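Local structure of LRA-12 (Uncultured bacterium, 5AEB) at residues A111-D116 with S129-I134; Q84-H89 with G160-S165; F231-K236 with K246-R251. The protein probably hydrolyses the beta-lactam ring of antibiotics, carbapenems among them, as a class B3 metallo-beta-lactamase with two zinc ions in its active site. One frame throughout, in Å; residues are numbered along the deposited sequence.

Contact 1. Residues A111-D116 with S129-I134; sequences ATVMAD and SMFEPI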
ATOM      1  N   ALA A 111      -4.221  -8.404 -10.924  1.00 21.09           N
ATOM      2  CA  ALA A 111      -3.643  -8.053 -12.236  1.00 21.22           C
ATOM      3  C   ALA A 111      -4.735  -7.621 -13.188  1.00 21.73           C
ATOM      4  O   ALA A 111      -4.586  -6.607 -13.872  1.00 21.33           O
ATOM      5  CB  ALA A 111      -2.854  -9.212 -12.826  1.00 21.75           C
ATOM      6  N   THR A 112      -5.833  -8.380 -13.179  1.00 22.50           N
ATOM      7  CA  THR A 112      -7.007  -8.130 -14.015  1.00 23.86           C
ATOM      8  C   THR A 112      -7.697  -6.803 -13.691  1.00 23.83           C
ATOM      9  O   THR A 112      -7.928  -5.986 -14.601  1.00 24.28           O
ATOM     10  CB  THR A 112      -8.022  -9.301 -13.926  1.00 24.87           C
ATOM     11  OG1 THR A 112      -7.376 -10.490 -14.390  1.00 25.40           O
ATOM     12  CG2 THR A 112      -9.245  -9.070 -14.852  1.00 25.94           C
ATOM     13  N   VAL A 113      -8.037  -6.589 -12.423  1.00 23.46           N
ATOM     14  CA  VAL A 113      -8.630  -5.327 -12.020  1.00 23.82           C
ATOM     15  C   VAL A 113      -7.713  -4.171 -12.449  1.00 23.26           C
ATOM     16  O   VAL A 113      -8.188  -3.153 -12.923  1.00 23.31           O
ATOM     17  CB  VAL A 113      -8.902  -5.283 -10.506  1.00 24.11           C
ATOM     18  CG1 VAL A 113      -9.271  -3.880 -10.064  1.00 24.42           C
ATOM     19  CG2 VAL A 113     -10.030  -6.243 -10.144  1.00 25.42           C
ATOM     20  N   MET A 114      -6.396  -4.361 -12.323  1.00 22.71           N
ATOM     21  CA  MET A 114      -5.445  -3.303 -12.666  1.00 22.81           C
ATOM     22  C   MET A 114      -5.444  -3.002 -14.158  1.00 22.68           C
ATOM     23  O   MET A 114      -5.440  -1.839 -14.552  1.00 22.25           O
ATOM     24  CB  MET A 114      -4.029  -3.656 -12.213  1.00 22.79           C
ATOM     25  CG  MET A 114      -3.794  -3.377 -10.748  1.00 23.30           C
ATOM     26  SD  MET A 114      -2.237  -4.049 -10.123  1.00 25.86           S
ATOM     27  CE  MET A 114      -1.013  -2.985 -10.899  1.00 23.59           C
ATOM     28  N   ALA A 115      -5.451  -4.063 -14.957  1.00 23.15           N
ATOM     29  CA  ALA A 115      -5.482  -3.966 -16.405  1.00 23.84           C
ATOM     30  C   ALA A 115      -6.781  -3.314 -16.919  1.00 24.83           C
ATOM     31  O   ALA A 115      -6.778  -2.704 -17.998  1.00 25.64           O
ATOM     32  CB  ALA A 115      -5.266  -5.347 -17.024  1.00 23.84           C
ATOM     33  N   ASP A 116      -7.880  -3.410 -16.167  1.00 25.41           N
ATOM     34  CA  ASP A 116      -9.123  -2.707 -16.598  1.00 26.93           C
ATOM     35  C   ASP A 116      -9.483  -1.464 -15.788  1.00 26.66           C
ATOM     36  O   ASP A 116     -10.598  -0.959 -15.898  1.00 27.49           O
ATOM     37  CB  ASP A 116     -10.341  -3.644 -16.702  1.00 28.15           C
ATOM     38  CG  ASP A 116     -10.733  -4.254 -15.361  1.00 28.85           C
ATOM     39  OD1 ASP A 116     -10.715  -3.549 -14.303  1.00 28.78           O
ATOM     40  OD2 ASP A 116     -11.070  -5.464 -15.365  1.00 30.14           O
ATOM     41  N   SER A 129     -14.053   2.216 -15.799  1.00 35.72           N
ATOM     42  CA  SER A 129     -12.755   2.407 -15.122  1.00 33.50           C
ATOM     43  C   SER A 129     -12.763   3.515 -14.082  1.00 32.58           C
ATOM     44  O   SER A 129     -13.198   4.627 -14.362  1.00 32.58           O
ATOM     45  CB  SER A 129     -11.636   2.673 -16.133  1.00 32.51           C
ATOM     46  OG  SER A 129     -11.249   1.476 -16.770  1.00 32.05           O
ATOM     47  N   MET A 130     -12.268   3.199 -12.883  1.00 31.63           N
ATOM     48  CA  MET A 130     -12.146   4.187 -11.801  1.00 30.89           C
ATOM     49  C   MET A 130     -10.757   4.824 -11.674  1.00 28.14           C
ATOM     50  O   MET A 130     -10.593   5.852 -11.032  1.00 28.06           O
ATOM     51  CB  MET A 130     -12.592   3.578 -10.483  1.00 32.72           C
ATOM     52  CG  MET A 130     -14.023   3.058 -10.517  1.00 36.62           C
ATOM     53  SD  MET A 130     -14.240   1.710  -9.335  1.00 41.00           S
ATOM     54  CE  MET A 130     -14.043   2.650  -7.830  1.00 38.60           C
ATOM     55  N   PHE A 131      -9.763   4.204 -12.292  1.00 26.12           N
ATOM     56  CA  PHE A 131      -8.403   4.771 -12.389  1.00 24.71           C
ATOM     57  C   PHE A 131      -7.803   4.326 -13.727  1.00 24.03           C
ATOM     58  O   PHE A 131      -8.312   3.366 -14.340  1.00 23.68           O
ATOM     59  CB  PHE A 131      -7.509   4.318 -11.210  1.00 23.28           C
ATOM     60  CG  PHE A 131      -7.405   2.823 -11.068  1.00 22.43           C
ATOM     61  CD1 PHE A 131      -6.402   2.113 -11.722  1.00 21.91           C
ATOM     62  CD2 PHE A 131      -8.308   2.124 -10.273  1.00 22.40           C
ATOM     63  CE1 PHE A 131      -6.318   0.721 -11.601  1.00 21.78           C
ATOM     64  CE2 PHE A 131      -8.224   0.742 -10.130  1.00 22.35           C
ATOM     65  CZ  PHE A 131      -7.223   0.031 -10.792  1.00 21.92           C
ATOM     66  N   GLU A 132      -6.738   5.004 -14.170  1.00 23.48           N
ATOM     67  CA  GLU A 132      -6.082   4.631 -15.453  1.00 23.79           C
ATOM     68  C   GLU A 132      -5.524   3.206 -15.375  1.00 22.77           C
ATOM     69  O   GLU A 132      -4.728   2.906 -14.479  1.00 22.06           O
ATOM     70  CB  GLU A 132      -4.977   5.631 -15.840  1.00 24.33           C
ATOM     71  CG  GLU A 132      -4.306   5.384 -17.214  1.00 25.45           C
ATOM     72  CD  GLU A 132      -5.242   5.626 -18.398  1.00 27.53           C
ATOM     73  OE1 GLU A 132      -6.130   6.505 -18.328  1.00 27.46           O
ATOM     74  OE2 GLU A 132      -5.103   4.899 -19.410  1.00 29.51           O
ATOM     75  N   PRO A 133      -5.976   2.313 -16.279  1.00 22.82           N
ATOM     76  CA  PRO A 133      -5.440   0.947 -16.339  1.00 22.43           C
ATOM     77  C   PRO A 133      -3.903   0.914 -16.345  1.00 21.48           C
ATOM     78  O   PRO A 133      -3.268   1.777 -16.915  1.00 21.24           O
ATOM     79  CB  PRO A 133      -5.953   0.428 -17.681  1.00 23.07           C
ATOM     80  CG  PRO A 133      -7.245   1.157 -17.868  1.00 24.11           C
ATOM     81  CD  PRO A 133      -7.035   2.529 -17.279  1.00 23.73           C
ATOM     82  N   ILE A 134      -3.332  -0.086 -15.692  1.00 21.01           N
ATOM     83  CA  ILE A 134      -1.907  -0.351 -15.766  1.00 20.82           C
ATOM     84  C   ILE A 134      -1.718  -1.856 -15.960  1.00 20.99           C
ATOM     85  O   ILE A 134      -2.468  -2.674 -15.404  1.00 20.86           O
ATOM     86  CB  ILE A 134      -1.089   0.051 -14.509  1.00 20.05           C
ATOM     87  CG1 ILE A 134      -1.714   1.170 -13.690  1.00 20.03           C
ATOM     88  CG2 ILE A 134       0.283   0.511 -14.970  1.00 20.09           C
ATOM     89  CD1 ILE A 134      -2.679   0.660 -12.641  1.00 20.48           C
TER
HETATM   90  O   HOH W   1      -2.227  -5.255 -14.767  1.00 15.35           O

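Contact 2. Residues Q84-H89 with G160-S165; sequences QAHYDH and GHTKGS. With ZN (zinc ion), chain D; ZN (zinc ion), chain C.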
ATOM      1  N   GLN A  84      -2.684  -2.921  -3.069  1.00 18.29           N
ATOM      2  CA  GLN A  84      -4.125  -2.844  -3.151  1.00 18.52           C
ATOM      3  C   GLN A  84      -4.549  -2.211  -4.469  1.00 18.67           C
ATOM      4  O   GLN A  84      -4.251  -1.031  -4.681  1.00 18.75           O
ATOM      5  CB  GLN A  84      -4.550  -1.812  -2.051  1.00 18.71           C
ATOM      6  CG  GLN A  84      -5.718  -2.193  -1.269  1.00 18.93           C
ATOM      7  CD  GLN A  84      -6.321  -1.016  -0.574  1.00 19.22           C
ATOM      8  OE1 GLN A  84      -7.266  -0.391  -1.117  1.00 19.52           O
ATOM      9  NE2 GLN A  84      -5.814  -0.708   0.667  1.00 19.20           N
ATOM     10  N   ALA A  85      -5.361  -2.893  -5.278  1.00 18.78           N
ATOM     11  CA  ALA A  85      -5.788  -2.259  -6.534  1.00 19.01           C
ATOM     12  C   ALA A  85      -7.086  -1.443  -6.417  1.00 19.61           C
ATOM     13  O   ALA A  85      -8.139  -1.831  -6.937  1.00 20.25           O
ATOM     14  CB  ALA A  85      -5.885  -3.284  -7.659  1.00 18.99           C
ATOM     15  N   HIS A  86      -7.014  -0.329  -5.693  1.00 20.00           N
ATOM     16  CA  HIS A  86      -8.112   0.611  -5.597  1.00 20.34           C
ATOM     17  C   HIS A  86      -7.602   1.938  -6.029  1.00 20.16           C
ATOM     18  O   HIS A  86      -6.429   2.224  -5.860  1.00 19.82           O
ATOM     19  CB  HIS A  86      -8.641   0.743  -4.168  1.00 20.52           C
ATOM     20  CG  HIS A  86      -9.630  -0.325  -3.765  1.00 20.99           C
ATOM     21  ND1 HIS A  86      -9.890  -0.619  -2.467  1.00 20.88           N
ATOM     22  CD2 HIS A  86     -10.422  -1.180  -4.530  1.00 21.15           C
ATOM     23  CE1 HIS A  86     -10.792  -1.625  -2.422  1.00 21.16           C
ATOM     24  NE2 HIS A  86     -11.132  -1.946  -3.686  1.00 21.36           N
ATOM     25  N   TYR A  87      -8.515   2.777  -6.517  1.00 20.77           N
ATOM     26  CA  TYR A  87      -8.161   4.072  -7.105  1.00 21.22           C
ATOM     27  C   TYR A  87      -7.447   5.014  -6.150  1.00 20.90           C
ATOM     28  O   TYR A  87      -6.695   5.871  -6.607  1.00 20.82           O
ATOM     29  CB  TYR A  87      -9.395   4.776  -7.700  1.00 22.25           C
ATOM     30  CG  TYR A  87     -10.337   5.367  -6.671  1.00 23.06           C
ATOM     31  CD1 TYR A  87     -11.323   4.583  -6.065  1.00 23.47           C
ATOM     32  CD2 TYR A  87     -10.221   6.703  -6.274  1.00 23.69           C
ATOM     33  CE1 TYR A  87     -12.186   5.117  -5.110  1.00 24.34           C
ATOM     34  CE2 TYR A  87     -11.078   7.252  -5.325  1.00 24.30           C
ATOM     35  CZ  TYR A  87     -12.060   6.466  -4.746  1.00 24.72           C
ATOM     36  OH  TYR A  87     -12.912   7.022  -3.785  1.00 25.90           O
ATOM     37  N   ASP A  88      -7.694   4.869  -4.848  1.00 20.67           N
ATOM     38  CA  ASP A  88      -7.010   5.688  -3.834  1.00 20.66           C
ATOM     39  C   ASP A  88      -5.517   5.293  -3.628  1.00 20.10           C
ATOM     40  O   ASP A  88      -4.769   6.031  -3.001  1.00 20.08           O
ATOM     41  CB  ASP A  88      -7.799   5.783  -2.471  1.00 20.88           C
ATOM     42  CG  ASP A  88      -8.114   4.425  -1.840  1.00 20.86           C
ATOM     43  OD1 ASP A  88      -8.458   3.461  -2.612  1.00 20.89           O
ATOM     44  OD2 ASP A  88      -8.022   4.308  -0.569  1.00 20.52           O
ATOM     45  N   HIS A  89      -5.095   4.163  -4.204  1.00 19.78           N
ATOM     46  CA  HIS A  89      -3.691   3.735  -4.147  1.00 19.41           C
ATOM     47  C   HIS A  89      -3.046   3.486  -5.475  1.00 19.54           C
ATOM     48  O   HIS A  89      -1.840   3.188  -5.522  1.00 19.30           O
ATOM     49  CB  HIS A  89      -3.552   2.515  -3.251  1.00 19.13           C
ATOM     50  CG  HIS A  89      -4.327   2.647  -1.963  1.00 19.28           C
ATOM     51  ND1 HIS A  89      -3.863   3.336  -0.923  1.00 19.33           N
ATOM     52  CD2 HIS A  89      -5.600   2.196  -1.610  1.00 19.47           C
ATOM     53  CE1 HIS A  89      -4.779   3.307   0.074  1.00 19.52           C
ATOM     54  NE2 HIS A  89      -5.847   2.618  -0.359  1.00 19.63           N
ATOM     55  N   GLY A 160      -8.681 -10.054   0.289  1.00 20.14           N
ATOM     56  CA  GLY A 160      -9.979  -9.834   0.924  1.00 20.37           C
ATOM     57  C   GLY A 160     -10.407  -8.429   0.631  1.00 20.34           C
ATOM     58  O   GLY A 160     -11.421  -8.231  -0.025  1.00 20.80           O
ATOM     59  N   HIS A 161      -9.631  -7.455   1.124  1.00 19.94           N
ATOM     60  CA  HIS A 161      -9.838  -6.042   0.755  1.00 20.07           C
ATOM     61  C   HIS A 161      -9.931  -5.943  -0.752  1.00 20.38           C
ATOM     62  O   HIS A 161     -10.865  -5.305  -1.279  1.00 20.91           O
ATOM     63  CB  HIS A 161      -8.748  -5.125   1.277  1.00 19.71           C
ATOM     64  CG  HIS A 161      -9.032  -3.635   1.044  1.00 20.07           C
ATOM     65  ND1 HIS A 161      -9.813  -2.910   1.857  1.00 20.46           N
ATOM     66  CD2 HIS A 161      -8.616  -2.766   0.029  1.00 20.28           C
ATOM     67  CE1 HIS A 161      -9.903  -1.652   1.404  1.00 20.93           C
ATOM     68  NE2 HIS A 161      -9.156  -1.557   0.283  1.00 20.82           N
ATOM     69  N   THR A 162      -8.961  -6.554  -1.447  1.00 20.21           N
ATOM     70  CA  THR A 162      -9.064  -6.802  -2.870  1.00 20.68           C
ATOM     71  C   THR A 162      -8.701  -8.270  -3.073  1.00 20.74           C
ATOM     72  O   THR A 162      -8.197  -8.936  -2.150  1.00 20.38           O
ATOM     73  CB  THR A 162      -8.219  -5.838  -3.769  1.00 20.76           C
ATOM     74  OG1 THR A 162      -6.810  -6.021  -3.534  1.00 20.26           O
ATOM     75  CG2 THR A 162      -8.580  -4.422  -3.525  1.00 20.91           C
ATOM     76  N   LYS A 163      -8.982  -8.796  -4.258  1.00 21.38           N
ATOM     77  CA  LYS A 163      -8.630 -10.192  -4.534  1.00 21.70           C
ATOM     78  C   LYS A 163      -7.092 -10.396  -4.480  1.00 21.34           C
ATOM     79  O   LYS A 163      -6.638 -11.505  -4.246  1.00 21.68           O
ATOM     80  CB  LYS A 163      -9.184 -10.637  -5.883  1.00 22.98           C
ATOM     81  CG  LYS A 163     -10.692 -10.493  -6.001  1.00 24.17           C
ATOM     82  CD  LYS A 163     -11.192 -11.110  -7.303  1.00 25.78           C
ATOM     83  CE  LYS A 163     -12.658 -10.736  -7.538  1.00 26.91           C
ATOM     84  NZ  LYS A 163     -13.401 -11.896  -8.113  1.00 28.47           N
ATOM     85  N   GLY A 164      -6.318  -9.336  -4.735  1.00 21.01           N
ATOM     86  CA  GLY A 164      -4.863  -9.424  -4.696  1.00 20.73           C
ATOM     87  C   GLY A 164      -4.209  -8.474  -3.701  1.00 19.99           C
ATOM     88  O   GLY A 164      -3.039  -8.137  -3.849  1.00 19.82           O
ATOM     89  N   SER A 165      -4.933  -8.003  -2.699  1.00 19.67           N
ATOM     90  CA  SER A 165      -4.277  -7.096  -1.763  1.00 19.16           C
ATOM     91  C   SER A 165      -3.151  -7.844  -1.023  1.00 18.89           C
ATOM     92  O   SER A 165      -3.195  -9.085  -0.845  1.00 19.08           O
ATOM     93  CB  SER A 165      -5.256  -6.358  -0.832  1.00 19.08           C
ATOM     94  OG  SER A 165      -6.310  -7.182  -0.375  1.00 19.24           O
TER
HETATM   95 ZN    ZN D1308      -9.035  -0.171  -0.809  0.70  4.35          ZN
HETATM   96 ZN    ZN C1307      -7.533   2.793   0.570  0.70  2.00          ZN
HETATM   97  O   HOH W   2      -8.006   1.411   1.763  1.00  4.14           O
HETATM   98  O   HOH W   3      -8.740   1.633  -0.385  1.00  2.00           O

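Contact 3. Residues F231-K236 with K246-R251; sequences FSMHSK and KSFMDR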
ATOM      1  N   PHE A 231      -2.404   3.396  10.780  1.00 19.73           N
ATOM      2  CA  PHE A 231      -1.361   3.218  11.796  1.00 20.32           C
ATOM      3  C   PHE A 231      -1.126   4.450  12.645  1.00 21.20           C
ATOM      4  O   PHE A 231      -0.047   4.593  13.214  1.00 21.57           O
ATOM      5  CB  PHE A 231      -0.022   2.717  11.204  1.00 19.90           C
ATOM      6  CG  PHE A 231       0.624   3.630  10.181  1.00 20.06           C
ATOM      7  CD1 PHE A 231       0.067   3.820   8.926  1.00 20.14           C
ATOM      8  CD2 PHE A 231       1.859   4.198  10.437  1.00 20.45           C
ATOM      9  CE1 PHE A 231       0.709   4.602   7.969  1.00 20.27           C
ATOM     10  CE2 PHE A 231       2.501   5.001   9.505  1.00 20.74           C
ATOM     11  CZ  PHE A 231       1.930   5.197   8.258  1.00 20.63           C
ATOM     12  N   SER A 232      -2.117   5.326  12.715  1.00 22.06           N
ATOM     13  CA  SER A 232      -2.026   6.576  13.509  1.00 23.34           C
ATOM     14  C   SER A 232      -0.748   7.355  13.205  1.00 24.21           C
ATOM     15  O   SER A 232      -0.060   7.785  14.129  1.00 24.43           O
ATOM     16  CB  SER A 232      -2.017   6.265  14.999  1.00 23.37           C
ATOM     17  OG  SER A 232      -3.243   5.726  15.398  1.00 23.44           O
ATOM     18  N   MET A 233      -0.396   7.515  11.929  1.00 24.72           N
ATOM     19  CA  MET A 233       0.897   8.117  11.599  1.00 25.89           C
ATOM     20  C   MET A 233       1.081   9.529  12.199  1.00 27.04           C
ATOM     21  O   MET A 233       2.161   9.881  12.663  1.00 27.02           O
ATOM     22  CB  MET A 233       1.121   8.149  10.092  1.00 26.33           C
ATOM     23  CG  MET A 233       2.496   8.685   9.714  1.00 27.46           C
ATOM     24  SD  MET A 233       2.538   8.914   7.933  1.00 29.87           S
ATOM     25  CE  MET A 233       1.991  10.608   7.759  1.00 29.36           C
ATOM     26  N   HIS A 234       0.003  10.298  12.209  1.00 27.71           N
ATOM     27  CA  HIS A 234       0.033  11.649  12.724  1.00 29.86           C
ATOM     28  C   HIS A 234       0.126  11.791  14.215  1.00 30.42           C
ATOM     29  O   HIS A 234       0.399  12.886  14.689  1.00 31.90           O
ATOM     30  CB  HIS A 234      -1.119  12.438  12.151  1.00 30.28           C
ATOM     31  CG  HIS A 234      -1.095  12.470  10.669  1.00 30.14           C
ATOM     32  ND1 HIS A 234      -0.127  13.100   9.983  1.00 30.73           N
ATOM     33  CD2 HIS A 234      -1.903  11.853   9.739  1.00 29.52           C
ATOM     34  CE1 HIS A 234      -0.342  12.948   8.678  1.00 30.10           C
ATOM     35  NE2 HIS A 234      -1.431  12.182   8.529  1.00 29.81           N
ATOM     36  N   SER A 235      -0.070  10.697  14.950  1.00 30.07           N
ATOM     37  CA  SER A 235       0.280  10.622  16.383  1.00 30.88           C
ATOM     38  C   SER A 235       1.735  10.244  16.606  1.00 30.97           C
ATOM     39  O   SER A 235       2.296  10.509  17.646  1.00 32.56           O
ATOM     40  CB  SER A 235      -0.584   9.586  17.094  1.00 30.87           C
ATOM     41  OG  SER A 235      -1.946   9.948  16.978  1.00 32.23           O
ATOM     42  N   LYS A 236       2.349   9.595  15.640  1.00 30.51           N
ATOM     43  CA  LYS A 236       3.685   9.066  15.830  1.00 30.00           C
ATOM     44  C   LYS A 236       4.733  10.024  15.277  1.00 31.35           C
ATOM     45  O   LYS A 236       5.884   9.966  15.662  1.00 30.99           O
ATOM     46  CB  LYS A 236       3.780   7.697  15.160  1.00 28.32           C
ATOM     47  CG  LYS A 236       2.891   6.660  15.832  1.00 27.22           C
ATOM     48  CD  LYS A 236       2.667   5.432  14.953  1.00 25.78           C
ATOM     49  CE  LYS A 236       1.956   4.321  15.735  1.00 24.72           C
ATOM     50  NZ  LYS A 236       1.652   3.143  14.847  1.00 23.48           N
ATOM     51  N   LYS A 246      11.813   4.594  16.289  1.00 32.07           N
ATOM     52  CA  LYS A 246      11.147   3.976  17.445  1.00 31.76           C
ATOM     53  C   LYS A 246       9.679   4.393  17.634  1.00 30.63           C
ATOM     54  O   LYS A 246       8.874   3.604  18.152  1.00 29.42           O
ATOM     55  CB  LYS A 246      11.998   4.115  18.714  1.00 33.29           C
ATOM     56  CG  LYS A 246      13.287   3.288  18.592  1.00 34.91           C
ATOM     57  CD  LYS A 246      14.288   3.603  19.676  1.00 36.36           C
ATOM     58  CE  LYS A 246      15.588   2.857  19.445  1.00 37.89           C
ATOM     59  NZ  LYS A 246      16.486   3.099  20.625  1.00 40.41           N
ATOM     60  N   SER A 247       9.311   5.579  17.144  1.00 30.14           N
ATOM     61  CA  SER A 247       7.929   6.024  17.253  1.00 29.49           C
ATOM     62  C   SER A 247       6.964   5.202  16.390  1.00 28.01           C
ATOM     63  O   SER A 247       5.735   5.269  16.572  1.00 27.59           O
ATOM     64  CB  SER A 247       7.788   7.523  17.013  1.00 30.96           C
ATOM     65  OG  SER A 247       8.603   7.950  15.944  1.00 33.18           O
ATOM     66  N   PHE A 248       7.530   4.370  15.515  1.00 26.44           N
ATOM     67  CA  PHE A 248       6.753   3.490  14.658  1.00 25.09           C
ATOM     68  C   PHE A 248       6.716   2.035  15.139  1.00 24.46           C
ATOM     69  O   PHE A 248       6.103   1.172  14.508  1.00 23.87           O
ATOM     70  CB  PHE A 248       7.229   3.631  13.198  1.00 24.54           C
ATOM     71  CG  PHE A 248       6.949   4.987  12.621  1.00 24.65           C
ATOM     72  CD1 PHE A 248       5.677   5.312  12.163  1.00 24.26           C
ATOM     73  CD2 PHE A 248       7.944   5.959  12.579  1.00 25.35           C
ATOM     74  CE1 PHE A 248       5.422   6.577  11.654  1.00 24.74           C
ATOM     75  CE2 PHE A 248       7.699   7.214  12.065  1.00 25.48           C
ATOM     76  CZ  PHE A 248       6.434   7.533  11.619  1.00 25.50           C
ATOM     77  N   MET A 249       7.368   1.781  16.275  1.00 24.67           N
ATOM     78  CA  MET A 249       7.289   0.496  16.933  1.00 24.34           C
ATOM     79  C   MET A 249       6.000   0.485  17.762  1.00 23.88           C
ATOM     80  O   MET A 249       5.856   1.266  18.710  1.00 24.36           O
ATOM     81  CB  MET A 249       8.535   0.242  17.771  1.00 25.05           C
ATOM     82  CG  MET A 249       9.821   0.044  16.951  1.00 25.85           C
ATOM     83  SD  MET A 249      11.263  -0.269  18.045  1.00 27.14           S
ATOM     84  CE  MET A 249      12.535  -0.324  16.779  1.00 28.07           C
ATOM     85  N   ASP A 250       5.050  -0.375  17.394  1.00 22.95           N
ATOM     86  CA  ASP A 250       3.677  -0.263  17.929  1.00 22.54           C
ATOM     87  C   ASP A 250       2.914  -1.560  17.715  1.00 21.88           C
ATOM     88  O   ASP A 250       1.902  -1.600  17.007  1.00 21.49           O
ATOM     89  CB  ASP A 250       2.958   0.949  17.268  1.00 22.50           C
ATOM     90  CG  ASP A 250       1.534   1.178  17.792  1.00 22.66           C
ATOM     91  OD1 ASP A 250       1.240   0.827  18.960  1.00 23.08           O
ATOM     92  OD2 ASP A 250       0.682   1.698  17.023  1.00 22.53           O
ATOM     93  N   ARG A 251       3.404  -2.634  18.323  1.00 21.59           N
ATOM     94  CA  ARG A 251       2.733  -3.889  18.218  1.00 21.58           C
ATOM     95  C   ARG A 251       1.300  -3.837  18.753  1.00 21.63           C
ATOM     96  O   ARG A 251       0.391  -4.386  18.114  1.00 21.70           O
ATOM     97  CB  ARG A 251       3.564  -4.998  18.867  1.00 22.19           C
ATOM     98  CG  ARG A 251       2.983  -6.391  18.686  1.00 21.99           C
ATOM     99  CD  ARG A 251       2.908  -6.803  17.233  1.00 21.85           C
ATOM    100  NE  ARG A 251       1.930  -7.886  17.084  1.00 21.95           N
ATOM    101  CZ  ARG A 251       2.041  -8.892  16.222  1.00 22.17           C
ATOM    102  NH1 ARG A 251       3.086  -8.972  15.393  1.00 21.69           N
ATOM    103  NH2 ARG A 251       1.078  -9.808  16.170  1.00 22.16           N
TER
HETATM  104  O   HOH W   4       3.789   2.174  13.413  1.00  9.31           O

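Contact 1. Residues A111-D116 with S129-I134
Two hydrogen bonds to backbone carbonyls at the end of the helix 111-115 tie the loop 129-134 to it. The amide of I134 donates to M114 O (N to O 3.0 Å) in a nearly straight bond, N-H...O 160°, although the nitrogen stands well above the plane of that carbonyl. The CA of P133 leans on the same oxygen at 3.3 Å, a CA-H...O contact, so M114 O is gripped from two neighbouring residues. One residue beyond the helix, D116 O accepts from the hydroxyl of S129 (OG to O 2.7 Å); OG reaches it from a position beside its own backbone N, and again the donor sits above the carbonyl plane. A water adds a third link by donating to both A111 O and I134 O.

Carbon atoms of the side chains close in round these links, largely against helix carbonyls. P133 sets CB 3.3 Å from A115 O and rests CG beside the carbonyl carbon of D116. F131 holds its ring in the crowded position between backbone N and carbonyl carbon, chi1 56°; obliquely, CZ meets V113 O and CE1 meets M114 O, each at 4.0 Å, while V113 CG1 approaches CZ only loosely. The M114 chain bends at its last torsion and brings CE to 4.4 Å from I134 CD1.

Further out, the D116 carboxylate is occupied by the chain that follows: OD2 is hydrogen-bonded to S120 OG, and OD1 makes a weak bond to G118 N. M114 and I134 both rest on L104 of strand 103-107, while F131 and M114 reach L90 of helix 87-90. The arrangement is that of a long irregular excursion returning to the helix it left, C-terminal carbonyls being met by loop donors, on the flank of the zinc site of a metallo-beta-lactamase domain.

Contact 2. Residues Q84-H89 with G160-S165
G160, whose backbone angles (phi 139°) call for glycine, begins the segment and donates its amide to T162 O, curling the chain as it presents H161. That histidine sends its ring out with CG anti to the backbone N, chi1 -173°, and delivers NE2 to the zinc of chain D at 1.8 Å. The other segment supplies the remaining protein ligands of this ion, Q84 OE1 at 1.8 Å and H86 ND1 at 1.9 Å. The Q84 amide and the H161 ring cross obliquely, 63° between their planes, with OE1 near the plane of the ring at its edge. H161 ND1 makes a weak hydrogen bond to T188 O.

T162 follows with its methyl over one face of the H86 ring, CG2 standing 3.7 Å from the ring centroid, a CH-pi contact. Its OG1 is hydrogen-bonded to D110 OD2, which also accepts from the A85 amide and so binds both segments. T162 starts a type I turn that runs to S165; the turn's own backbone bond, S165 N to T162 O, is weak, and the T162 amide adds one to S165 OG (N to OG 2.9 Å), which is also bonded to H158 O.

The second zinc, chain C, takes D88 OD2 and H89 NE2, with H227 as its third protein ligand. Water 2 also binds this ion and accepts from Q84 NE2, so the Q84 amide touches both metal shells. Water 3 lies 1.9 Å from each ion and bridges them, with a weak bond to D88 OD1. This is a B3-type di-zinc site in which Q84 takes the place usual for a first histidine; a solvent oxygen held between two cations would probably lose a proton readily and, as in related enzymes, could serve as the nucleophile.

Contact 3. Residues F231-K236 with K246-R251
K236 stretches its side chain almost fully straight across the second segment, and its methylenes pass S247 O and F248 before the ammonium reaches D250. Near the root, CB lies over one face of the F248 ring, 4.0 Å from CE1, while CG runs 3.3 Å from S247 O. At the tip, NZ is held by three acceptors. One is D250 OD2 at 2.8 Å, a salt bridge in which the carboxylate offers its anti lone pair and the two side chains cross at about a right angle. The second is F231 O, which NZ approaches from above the carbonyl plane. Water 4 is the third, and it passes a hydrogen bond on to F248 O.

F248 has CG beside its own backbone N, chi1 -66°, which puts CE1 among F231, M233 and K236. This corner touches the edge of the F231 ring near that ring's plane, F248 CE1 to F231 CE2 4.0 Å, and the two side chains cross obliquely. M233 runs alongside F248, pointing the same way, and its CG meets the rim of the F248 ring.

Outside the pair, F231 rests on strand 222-225, and F248 bridges I222 of that strand to I26 of strand 24-27. D250 has a second duty as N-cap of helix 251-267, OD1 accepting from G253 N. With one oxygen on the lysine and the other on a helix start, the carboxylate is probably stabilised in its charged form, as is the ammonium it faces.

Overall arrangement
Contact 1 is nested inside the chain loop that contact 2 closes, and contact 3 follows both. The first two adjoin, their centres 11 Å apart: M114 CG packs on A85 CB (3.7 Å), and F131 lies against Y87, so contact 1 forms a second layer beside the zinc ligands of 84-89. In this alpha-beta/beta-alpha metallo-beta-lactamase fold the two sheets meet at the zinc site through contact 2, which reaches from the turn after strand 77-81 to the loop between strands 151-157 and 166-173. Contact 3, between helices 233-236 and 251-267, lies farther off, about 23 Å from contact 2 and 32 Å from contact 1, centre to centre, on the opposite side of the chain's centre from contact 1.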